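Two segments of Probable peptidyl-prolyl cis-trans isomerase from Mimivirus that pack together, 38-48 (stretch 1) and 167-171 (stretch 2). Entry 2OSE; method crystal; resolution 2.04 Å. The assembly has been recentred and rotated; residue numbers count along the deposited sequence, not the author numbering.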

# COMPACT_ATOMS: atom_id res chain seq x y z
N ASP A 38 -28.32 8.41 -20.28
CA ASP A 38 -29.52 7.66 -19.80
C ASP A 38 -29.25 6.53 -18.79
O ASP A 38 -30.17 5.90 -18.27
CB ASP A 38 -30.44 7.14 -20.94
CG ASP A 38 -29.78 6.09 -21.86
OD1 ASP A 38 -28.97 5.22 -21.45
OD2 ASP A 38 -30.14 6.09 -23.06
N ALA A 39 -27.98 6.26 -18.53
CA ALA A 39 -27.62 5.27 -17.54
C ALA A 39 -27.71 5.88 -16.14
O ALA A 39 -28.09 5.20 -15.19
CB ALA A 39 -26.18 4.75 -17.81
N PHE A 40 -27.37 7.16 -16.03
CA PHE A 40 -27.07 7.80 -14.75
C PHE A 40 -26.79 9.26 -15.01
O PHE A 40 -25.61 9.67 -15.02
CB PHE A 40 -25.80 7.16 -14.15
CG PHE A 40 -25.50 7.53 -12.72
CD1 PHE A 40 -26.26 8.49 -12.03
CD2 PHE A 40 -24.42 6.90 -12.05
CE1 PHE A 40 -25.95 8.83 -10.71
CE2 PHE A 40 -24.11 7.22 -10.73
CZ PHE A 40 -24.88 8.18 -10.05
N PRO A 41 -27.85 10.08 -15.20
CA PRO A 41 -27.61 11.47 -15.54
C PRO A 41 -26.63 12.28 -14.69
O PRO A 41 -25.76 12.97 -15.25
CB PRO A 41 -29.03 12.08 -15.49
CG PRO A 41 -29.89 10.98 -15.93
CD PRO A 41 -29.30 9.77 -15.23
N ALA A 42 -26.76 12.25 -13.37
CA ALA A 42 -25.89 13.08 -12.53
C ALA A 42 -24.43 12.59 -12.53
O ALA A 42 -23.52 13.38 -12.42
CB ALA A 42 -26.43 13.12 -11.05
N GLY A 43 -24.24 11.29 -12.62
CA GLY A 43 -22.88 10.71 -12.62
C GLY A 43 -22.16 10.93 -13.94
O GLY A 43 -20.96 11.18 -13.95
N VAL A 44 -22.90 10.83 -15.03
CA VAL A 44 -22.42 11.19 -16.39
C VAL A 44 -22.05 12.68 -16.50
O VAL A 44 -20.96 13.03 -17.01
CB VAL A 44 -23.45 10.77 -17.46
CG1 VAL A 44 -23.11 11.38 -18.86
CG2 VAL A 44 -23.47 9.27 -17.53
N GLU A 45 -22.94 13.56 -16.03
CA GLU A 45 -22.62 14.99 -16.07
C GLU A 45 -21.40 15.36 -15.24
O GLU A 45 -20.58 16.16 -15.67
CB GLU A 45 -23.85 15.88 -15.74
CG GLU A 45 -24.97 15.80 -16.79
CD GLU A 45 -24.58 16.29 -18.21
OE1 GLU A 45 -23.68 17.14 -18.38
OE2 GLU A 45 -25.21 15.79 -19.17
N ASN A 46 -21.26 14.75 -14.07
CA ASN A 46 -20.07 15.00 -13.27
C ASN A 46 -18.82 14.53 -14.02
O ASN A 46 -17.84 15.25 -14.08
CB ASN A 46 -20.17 14.28 -11.91
CG ASN A 46 -18.98 14.57 -11.00
OD1 ASN A 46 -18.62 15.73 -10.76
ND2 ASN A 46 -18.38 13.49 -10.45
N PHE A 47 -18.87 13.34 -14.61
CA PHE A 47 -17.74 12.84 -15.40
C PHE A 47 -17.39 13.80 -16.53
O PHE A 47 -16.25 14.23 -16.66
CB PHE A 47 -18.00 11.43 -15.94
CG PHE A 47 -16.78 10.80 -16.58
CD1 PHE A 47 -15.89 10.03 -15.82
CD2 PHE A 47 -16.51 10.98 -17.95
CE1 PHE A 47 -14.75 9.46 -16.39
CE2 PHE A 47 -15.37 10.40 -18.54
CZ PHE A 47 -14.49 9.64 -17.77
N VAL A 48 -18.38 14.13 -17.36
CA VAL A 48 -18.14 15.06 -18.48
C VAL A 48 -17.62 16.44 -18.04
O VAL A 48 -16.71 16.98 -18.66
CB VAL A 48 -19.39 15.19 -19.43
CG1 VAL A 48 -19.11 16.17 -20.54
CG2 VAL A 48 -19.77 13.87 -20.04
N GLN A 167 -21.28 -1.11 -9.25
CA GLN A 167 -20.19 -0.62 -10.10
C GLN A 167 -20.85 -0.32 -11.43
O GLN A 167 -20.80 -1.13 -12.36
CB GLN A 167 -19.07 -1.66 -10.20
CG GLN A 167 -18.39 -1.99 -8.82
CD GLN A 167 -17.15 -1.18 -8.51
OE1 GLN A 167 -16.91 -0.12 -9.07
NE2 GLN A 167 -16.31 -1.72 -7.61
N VAL A 168 -21.47 0.85 -11.51
CA VAL A 168 -22.44 1.16 -12.58
C VAL A 168 -21.81 1.68 -13.89
O VAL A 168 -21.14 2.70 -13.90
CB VAL A 168 -23.53 2.16 -12.05
CG1 VAL A 168 -22.89 3.49 -11.66
CG2 VAL A 168 -24.65 2.40 -13.13
N VAL A 169 -22.06 0.94 -14.98
CA VAL A 169 -21.57 1.27 -16.31
C VAL A 169 -22.26 2.53 -16.87
O VAL A 169 -23.50 2.58 -16.97
CB VAL A 169 -21.76 0.09 -17.27
CG1 VAL A 169 -21.32 0.44 -18.74
CG2 VAL A 169 -21.00 -1.10 -16.77
N ILE A 170 -21.45 3.51 -17.24
CA ILE A 170 -21.91 4.79 -17.77
C ILE A 170 -21.32 5.13 -19.16
O ILE A 170 -21.61 6.20 -19.69
CB ILE A 170 -21.62 5.98 -16.81
CG1 ILE A 170 -20.12 6.10 -16.50
CG2 ILE A 170 -22.45 5.88 -15.47
CD1 ILE A 170 -19.77 7.51 -16.11
N GLY A 171 -20.52 4.22 -19.75
CA GLY A 171 -19.87 4.53 -21.01
C GLY A 171 -19.04 3.41 -21.55
O GLY A 171 -18.89 2.37 -20.90

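Helix 41-48 lies against the strand of stretch 2, their axes 9.4 Å apart at closest approach and their N-to-C directions 51° apart. No hydrogen bond crosses between the stretches; the contact is apolar. The helix keeps its own backbone bonds, beginning with V44 N to F40 O at 2.9 Å. F40 is the N-cap residue, yet its side chain is aromatic and packs against the strand.

I170 is the centre of the contact and buries the most area. Its CA-to-CB bond points toward stretch 1. With chi1 at 58° (p) and chi2 at 155° (t), its branches reach different neighbours. CG2 lies 3.8 Å from F40 CB, while CD1 extends to F47 CB at 4.3 Å. V44 is t; its CG2 sits 3.8 Å from I170 CB, although its own CA-to-CB bond points sideways.

F40 is also t, at -169°, which carries its ring along to V168. There F40 CD2 meets V168 CG1 at 3.8 Å. V168 is p, and its CA-to-CB bond also points toward stretch 1, whereas V169, between V168 and I170, points away, the usual alternation of a strand. V169 contributes backbone instead: its O is 3.5 Å from A39 CB.

G43 has no side chain. An ideal CB there would clash with F40 CD2, at 2.8 Å, so the ring occupies space that glycine leaves free.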